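Local coordinates for periplasmic beta-glucosidase (Pseudomonas aeruginosa, PDB 6R5T), which probably hydrolyses terminal, non-reducing beta-D-glucosyl residues, releasing beta-D-glucose, as a periplasmic glycoside hydrolase of family 3, at residues V383-I395 with V403-A415. The protein carries 1 engineered substitution. Residues are numbered along the deposited sequence; the frame is centred on the assembly and turned at random. Where two conformers were deposited one is given.
Sequences VIGPLAKSQRDVI and VPRQAVTVYQGLA
Lys-389 lies along Tyr-411 and runs the same way, its extended chain (chi2 to chi4 all near 180°) carrying CE and NZ out over the ring. Lys-389 CE sits over one face of the Tyr-411 ring, 3.8 Å from its centroid, a CH-pi contact. Lys-389 NZ lies 4.6 Å from the same centroid in a cation-pi pair. Tyr-426 of strand 423-427 makes a second cation-pi partner for this lysine. Val-383 instead meets the Tyr-411 ring at its edge, CG1 near the ring plane, while Val-383 CG2 reaches Leu-414 CD1 at 3.7 Å. At the backbone, Tyr-411 N donates to Ala-388 O at 2.8 Å, fixing the first turn of helix 410-418 to the loop that leaves strand 380-384. This is a beta-alpha-beta crossover in the C-terminal domain: strand 380-384 pairs in parallel with 423-427, and helix 410-418 lies between them in sequence. In Thr-409, chi1 of 70° puts OG1 between the backbone N and the carbonyl carbon, where it caps that helix by accepting from Gln-412 N, and leaves CG2 to meet Gln-391 CG. The extended Gln-391 side chain carries its amide to the 404-407 backbone: NE2 donates nearly straight (169°) to an in-plane lone pair of Ala-407 O, 2.9 Å off and close to the amide plane, and weakly to Arg-405 O. Three buried side chains meet next: Ala-407 CB rests against both Val-394 CG1 and Ile-395 CG2, each 3.8 Å away.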
ATOM      1  N   VAL A 383      18.396  16.890 -30.983  1.00 18.01           N
ATOM      2  CA  VAL A 383      17.802  15.624 -30.478  1.00 18.42           C
ATOM      3  C   VAL A 383      18.731  15.168 -29.359  1.00 17.91           C
ATOM      4  O   VAL A 383      19.912  14.836 -29.607  1.00 17.88           O
ATOM      5  CB  VAL A 383      17.641  14.586 -31.587  1.00 19.40           C
ATOM      6  CG1 VAL A 383      17.033  13.316 -31.023  1.00 21.74           C
ATOM      7  CG2 VAL A 383      16.851  15.142 -32.743  1.00 20.84           C
ATOM      8  N   ILE A 384      18.245  15.204 -28.134  1.00 15.59           N
ATOM      9  CA  ILE A 384      19.107  15.117 -26.952  1.00 15.62           C
ATOM     10  C   ILE A 384      18.541  14.106 -25.960  1.00 17.57           C
ATOM     11  O   ILE A 384      17.341  14.142 -25.713  1.00 18.90           O
ATOM     12  CB  ILE A 384      19.317  16.509 -26.293  1.00 15.77           C
ATOM     13  CG1 ILE A 384      20.041  17.444 -27.283  1.00 17.31           C
ATOM     14  CG2 ILE A 384      20.047  16.400 -24.996  1.00 15.69           C
ATOM     15  CD1 ILE A 384      20.117  18.870 -26.817  1.00 17.39           C
ATOM     16  N   GLY A 385      19.421  13.295 -25.377  1.00 15.76           N
ATOM     17  CA  GLY A 385      19.039  12.421 -24.255  1.00 15.67           C
ATOM     18  C   GLY A 385      19.456  10.980 -24.485  1.00 13.72           C
ATOM     19  O   GLY A 385      19.669  10.559 -25.628  1.00 14.93           O
ATOM     20  N   PRO A 386      19.548  10.212 -23.390  1.00 14.41           N
ATOM     21  CA  PRO A 386      20.076   8.837 -23.475  1.00 14.69           C
ATOM     22  C   PRO A 386      19.147   7.852 -24.181  1.00 16.29           C
ATOM     23  O   PRO A 386      19.597   6.782 -24.527  1.00 19.00           O
ATOM     24  CB  PRO A 386      20.310   8.472 -22.014  1.00 14.97           C
ATOM     25  CG  PRO A 386      19.364   9.351 -21.230  1.00 15.20           C
ATOM     26  CD  PRO A 386      19.316  10.646 -22.010  1.00 14.00           C
ATOM     27  N   LEU A 387      17.897   8.208 -24.403  1.00 15.52           N
ATOM     28  CA  LEU A 387      16.968   7.289 -25.102  0.50 16.52           C
ATOM     29  C   LEU A 387      16.832   7.644 -26.578  1.00 16.85           C
ATOM     30  O   LEU A 387      16.198   6.882 -27.329  1.00 17.41           O
ATOM     31  CB  LEU A 387      15.651   7.281 -24.331  0.50 16.41           C
ATOM     32  CG  LEU A 387      15.825   6.624 -22.956  0.50 18.21           C
ATOM     33  CD1 LEU A 387      14.666   6.908 -22.059  0.50 19.83           C
ATOM     34  CD2 LEU A 387      16.055   5.112 -23.101  0.50 18.39           C
ATOM     35  N   ALA A 388      17.458   8.729 -27.044  1.00 14.62           N
ATOM     36  CA  ALA A 388      17.257   9.162 -28.434  1.00 16.13           C
ATOM     37  C   ALA A 388      17.746   8.153 -29.462  1.00 16.03           C
ATOM     38  O   ALA A 388      17.065   8.031 -30.506  1.00 17.11           O
ATOM     39  CB  ALA A 388      17.938  10.483 -28.627  1.00 15.85           C
ATOM     40  N   LYS A 389      18.932   7.579 -29.218  1.00 15.89           N
ATOM     41  CA  LYS A 389      19.523   6.589 -30.140  1.00 17.06           C
ATOM     42  C   LYS A 389      19.516   5.174 -29.543  1.00 18.34           C
ATOM     43  O   LYS A 389      20.327   4.327 -30.009  1.00 18.67           O
ATOM     44  CB  LYS A 389      20.953   7.002 -30.467  1.00 18.08           C
ATOM     45  CG  LYS A 389      21.027   8.174 -31.402  1.00 22.00           C
ATOM     46  CD  LYS A 389      22.424   8.333 -31.977  1.00 27.41           C
ATOM     47  CE  LYS A 389      22.499   9.468 -32.970  1.00 33.35           C
ATOM     48  NZ  LYS A 389      23.855   9.518 -33.583  1.00 38.33           N
ATOM     49  N   SER A 390      18.610   4.875 -28.631  1.00 15.87           N
ATOM     50  CA  SER A 390      18.573   3.545 -28.012  1.00 17.62           C
ATOM     51  C   SER A 390      17.661   2.589 -28.774  1.00 18.80           C
ATOM     52  O   SER A 390      16.427   2.768 -28.745  1.00 18.20           O
ATOM     53  CB  SER A 390      18.154   3.645 -26.583  1.00 17.47           C
ATOM     54  OG  SER A 390      18.183   2.348 -26.031  1.00 18.47           O
ATOM     55  N   GLN A 391      18.236   1.597 -29.437  1.00 16.49           N
ATOM     56  CA  GLN A 391      17.447   0.505 -30.035  1.00 16.99           C
ATOM     57  C   GLN A 391      17.015  -0.480 -28.962  1.00 17.04           C
ATOM     58  O   GLN A 391      15.929  -0.981 -29.073  1.00 16.28           O
ATOM     59  CB  GLN A 391      18.294  -0.214 -31.083  1.00 15.48           C
ATOM     60  CG  GLN A 391      18.431   0.600 -32.359  1.00 17.03           C
ATOM     61  CD  GLN A 391      19.278  -0.065 -33.409  1.00 18.83           C
ATOM     62  OE1 GLN A 391      20.410  -0.469 -33.111  1.00 21.61           O
ATOM     63  NE2 GLN A 391      18.738  -0.163 -34.622  1.00 17.26           N
ATOM     64  N   ARG A 392      17.857  -0.725 -27.955  1.00 16.57           N
ATOM     65  CA  ARG A 392      17.527  -1.732 -26.924  1.00 17.31           C
ATOM     66  C   ARG A 392      16.307  -1.252 -26.149  1.00 17.02           C
ATOM     67  O   ARG A 392      15.423  -2.091 -25.812  1.00 17.71           O
ATOM     68  CB  ARG A 392      18.697  -2.006 -25.994  1.00 20.76           C
ATOM     69  CG  ARG A 392      18.369  -3.057 -24.945  1.00 24.61           C
ATOM     70  CD  ARG A 392      18.180  -4.445 -25.536  1.00 30.00           C
ATOM     71  NE  ARG A 392      17.694  -5.423 -24.572  1.00 34.95           N
ATOM     72  CZ  ARG A 392      16.409  -5.571 -24.232  1.00 37.08           C
ATOM     73  NH1 ARG A 392      16.063  -6.498 -23.349  1.00 42.88           N
ATOM     74  NH2 ARG A 392      15.472  -4.800 -24.742  1.00 32.50           N
ATOM     75  N   ASP A 393      16.217   0.048 -25.873  1.00 14.72           N
ATOM     76  CA  ASP A 393      15.103   0.488 -25.002  1.00 16.19           C
ATOM     77  C   ASP A 393      13.776   0.598 -25.774  1.00 15.74           C
ATOM     78  O   ASP A 393      12.713   0.301 -25.197  1.00 16.77           O
ATOM     79  CB  ASP A 393      15.470   1.784 -24.305  1.00 16.37           C
ATOM     80  CG  ASP A 393      16.617   1.531 -23.335  1.00 17.37           C
ATOM     81  OD1 ASP A 393      16.505   0.648 -22.483  1.00 16.94           O
ATOM     82  OD2 ASP A 393      17.691   2.087 -23.571  1.00 18.71           O
ATOM     83  N   VAL A 394      13.818   0.964 -27.053  1.00 15.37           N
ATOM     84  CA  VAL A 394      12.545   1.262 -27.756  1.00 16.12           C
ATOM     85  C   VAL A 394      11.713  -0.009 -27.870  1.00 16.79           C
ATOM     86  O   VAL A 394      10.472   0.098 -27.840  1.00 16.66           O
ATOM     87  CB  VAL A 394      12.775   1.976 -29.087  1.00 16.08           C
ATOM     88  CG1 VAL A 394      13.413   1.034 -30.111  1.00 17.58           C
ATOM     89  CG2 VAL A 394      11.477   2.605 -29.605  1.00 17.30           C
ATOM     90  N   ILE A 395      12.324  -1.203 -27.897  1.00 16.61           N
ATOM     91  CA  ILE A 395      11.534  -2.461 -27.997  1.00 17.61           C
ATOM     92  C   ILE A 395      10.966  -2.887 -26.649  1.00 18.79           C
ATOM     93  O   ILE A 395      10.195  -3.828 -26.639  1.00 18.23           O
ATOM     94  CB  ILE A 395      12.316  -3.600 -28.694  1.00 16.31           C
ATOM     95  CG1 ILE A 395      13.559  -4.059 -27.935  1.00 18.84           C
ATOM     96  CG2 ILE A 395      12.626  -3.173 -30.096  1.00 17.21           C
ATOM     97  CD1 ILE A 395      14.201  -5.285 -28.542  1.00 19.22           C
ATOM     98  N   VAL A 403      14.851  -8.045 -32.403  1.00 14.73           N
ATOM     99  CA  VAL A 403      16.277  -7.766 -32.648  1.00 15.28           C
ATOM    100  C   VAL A 403      16.478  -6.267 -32.493  1.00 16.02           C
ATOM    101  O   VAL A 403      15.977  -5.510 -33.343  1.00 16.04           O
ATOM    102  CB  VAL A 403      16.632  -8.225 -34.072  1.00 17.90           C
ATOM    103  CG1 VAL A 403      18.083  -7.960 -34.356  1.00 19.68           C
ATOM    104  CG2 VAL A 403      16.303  -9.686 -34.287  1.00 19.21           C
ATOM    105  N   PRO A 404      17.232  -5.803 -31.490  1.00 16.10           N
ATOM    106  CA  PRO A 404      17.437  -4.358 -31.353  1.00 16.15           C
ATOM    107  C   PRO A 404      17.957  -3.704 -32.636  1.00 18.03           C
ATOM    108  O   PRO A 404      17.519  -2.633 -32.988  1.00 16.30           O
ATOM    109  CB  PRO A 404      18.429  -4.259 -30.193  1.00 17.43           C
ATOM    110  CG  PRO A 404      18.101  -5.456 -29.343  1.00 17.38           C
ATOM    111  CD  PRO A 404      17.799  -6.549 -30.355  1.00 16.37           C
ATOM    112  N   ARG A 405      18.877  -4.351 -33.343  1.00 17.95           N
ATOM    113  CA  ARG A 405      19.444  -3.706 -34.568  1.00 20.66           C
ATOM    114  C   ARG A 405      18.371  -3.483 -35.643  1.00 17.81           C
ATOM    115  O   ARG A 405      18.594  -2.606 -36.517  1.00 19.04           O
ATOM    116  CB  ARG A 405      20.654  -4.499 -35.085  1.00 24.29           C
ATOM    117  CG  ARG A 405      20.335  -5.583 -36.096  1.00 37.86           C
ATOM    118  CD  ARG A 405      21.501  -6.357 -36.715  1.00 43.79           C
ATOM    119  NE  ARG A 405      20.964  -7.605 -37.281  1.00 46.05           N
ATOM    120  CZ  ARG A 405      20.229  -7.681 -38.401  1.00 54.83           C
ATOM    121  NH1 ARG A 405      19.983  -6.601 -39.135  1.00 50.50           N
ATOM    122  NH2 ARG A 405      19.770  -8.855 -38.808  1.00 63.01           N
ATOM    123  N   GLN A 406      17.193  -4.107 -35.568  1.00 14.98           N
ATOM    124  CA  GLN A 406      16.131  -3.910 -36.556  1.00 15.32           C
ATOM    125  C   GLN A 406      15.212  -2.762 -36.132  1.00 14.80           C
ATOM    126  O   GLN A 406      14.335  -2.426 -36.910  1.00 16.13           O
ATOM    127  CB  GLN A 406      15.349  -5.206 -36.769  1.00 17.67           C
ATOM    128  CG  GLN A 406      16.178  -6.255 -37.496  1.00 18.13           C
ATOM    129  CD  GLN A 406      15.436  -7.544 -37.733  1.00 20.18           C
ATOM    130  OE1 GLN A 406      14.657  -8.045 -36.904  1.00 18.76           O
ATOM    131  NE2 GLN A 406      15.614  -8.062 -38.939  1.00 21.10           N
ATOM    132  N   ALA A 407      15.383  -2.259 -34.903  1.00 14.59           N
ATOM    133  CA  ALA A 407      14.452  -1.242 -34.359  1.00 14.04           C
ATOM    134  C   ALA A 407      14.795   0.171 -34.857  1.00 14.80           C
ATOM    135  O   ALA A 407      15.973   0.511 -35.074  1.00 16.16           O
ATOM    136  CB  ALA A 407      14.438  -1.317 -32.858  1.00 14.28           C
ATOM    137  N   VAL A 408      13.755   0.999 -34.963  1.00 13.66           N
ATOM    138  CA  VAL A 408      13.898   2.412 -35.374  1.00 14.79           C
ATOM    139  C   VAL A 408      13.961   3.284 -34.118  1.00 14.50           C
ATOM    140  O   VAL A 408      12.925   3.385 -33.415  1.00 15.74           O
ATOM    141  CB  VAL A 408      12.768   2.833 -36.307  1.00 14.99           C
ATOM    142  CG1 VAL A 408      12.966   4.274 -36.763  1.00 15.77           C
ATOM    143  CG2 VAL A 408      12.596   1.890 -37.482  1.00 14.87           C
ATOM    144  N   THR A 409      15.094   3.895 -33.856  1.00 15.41           N
ATOM    145  CA  THR A 409      15.227   4.856 -32.739  1.00 15.29           C
ATOM    146  C   THR A 409      14.442   6.150 -32.990  1.00 16.26           C
ATOM    147  O   THR A 409      14.020   6.443 -34.110  1.00 15.60           O
ATOM    148  CB  THR A 409      16.687   5.192 -32.450  1.00 17.60           C
ATOM    149  OG1 THR A 409      17.145   5.969 -33.563  1.00 17.51           O
ATOM    150  CG2 THR A 409      17.553   3.965 -32.241  1.00 16.40           C
ATOM    151  N   VAL A 410      14.230   6.907 -31.927  1.00 14.64           N
ATOM    152  CA  VAL A 410      13.586   8.236 -32.087  1.00 15.31           C
ATOM    153  C   VAL A 410      14.453   9.076 -33.020  1.00 16.18           C
ATOM    154  O   VAL A 410      13.900   9.648 -33.962  1.00 15.74           O
ATOM    155  CB  VAL A 410      13.357   8.933 -30.750  1.00 16.74           C
ATOM    156  CG1 VAL A 410      12.884  10.358 -30.975  1.00 18.23           C
ATOM    157  CG2 VAL A 410      12.386   8.125 -29.925  1.00 17.61           C
ATOM    158  N   TYR A 411      15.766   9.095 -32.806  1.00 16.23           N
ATOM    159  CA  TYR A 411      16.661   9.846 -33.719  1.00 18.72           C
ATOM    160  C   TYR A 411      16.437   9.417 -35.170  1.00 17.71           C
ATOM    161  O   TYR A 411      16.263  10.236 -36.076  1.00 17.52           O
ATOM    162  CB  TYR A 411      18.114   9.693 -33.296  1.00 18.65           C
ATOM    163  CG  TYR A 411      19.012  10.470 -34.214  1.00 21.74           C
ATOM    164  CD1 TYR A 411      19.467   9.906 -35.393  1.00 24.50           C
ATOM    165  CD2 TYR A 411      19.336  11.776 -33.924  1.00 20.75           C
ATOM    166  CE1 TYR A 411      20.285  10.621 -36.249  1.00 26.83           C
ATOM    167  CE2 TYR A 411      20.153  12.511 -34.770  1.00 24.65           C
ATOM    168  CZ  TYR A 411      20.574  11.937 -35.950  1.00 27.48           C
ATOM    169  OH  TYR A 411      21.368  12.649 -36.798  1.00 31.64           O
ATOM    170  N   GLN A 412      16.451   8.114 -35.460  1.00 17.35           N
ATOM    171  CA  GLN A 412      16.347   7.616 -36.832  1.00 18.11           C
ATOM    172  C   GLN A 412      14.986   7.936 -37.405  1.00 17.74           C
ATOM    173  O   GLN A 412      14.889   8.230 -38.598  1.00 19.08           O
ATOM    174  CB  GLN A 412      16.664   6.112 -36.880  1.00 19.57           C
ATOM    175  CG  GLN A 412      16.738   5.574 -38.284  1.00 21.34           C
ATOM    176  CD  GLN A 412      17.934   6.156 -39.002  1.00 25.72           C
ATOM    177  OE1 GLN A 412      19.044   6.102 -38.495  1.00 33.26           O
ATOM    178  NE2 GLN A 412      17.678   6.854 -40.100  1.00 28.03           N
ATOM    179  N   GLY A 413      13.924   7.887 -36.591  1.00 15.73           N
ATOM    180  CA  GLY A 413      12.581   8.247 -37.065  1.00 15.94           C
ATOM    181  C   GLY A 413      12.546   9.707 -37.506  1.00 15.32           C
ATOM    182  O   GLY A 413      11.940  10.012 -38.564  1.00 16.54           O
ATOM    183  N   LEU A 414      13.191  10.577 -36.746  1.00 16.42           N
ATOM    184  CA  LEU A 414      13.217  12.005 -37.112  1.00 17.04           C
ATOM    185  C   LEU A 414      14.046  12.156 -38.399  1.00 19.33           C
ATOM    186  O   LEU A 414      13.580  12.827 -39.300  1.00 19.42           O
ATOM    187  CB  LEU A 414      13.808  12.797 -35.967  1.00 18.99           C
ATOM    188  CG  LEU A 414      12.938  12.815 -34.722  1.00 19.18           C
ATOM    189  CD1 LEU A 414      13.696  13.484 -33.628  1.00 20.03           C
ATOM    190  CD2 LEU A 414      11.607  13.490 -34.962  1.00 21.13           C
ATOM    191  N   ALA A 415      15.172  11.440 -38.509  1.00 19.15           N
ATOM    192  CA  ALA A 415      16.050  11.530 -39.714  1.00 22.39           C
ATOM    193  C   ALA A 415      15.255  11.080 -40.933  1.00 23.13           C
ATOM    194  O   ALA A 415      15.336  11.717 -42.015  1.00 23.32           O
ATOM    195  CB  ALA A 415      17.304  10.702 -39.510  1.00 21.75           C
TER
HETATM  196  O   HOH W   1      15.131   5.411 -29.423  1.00 17.55           O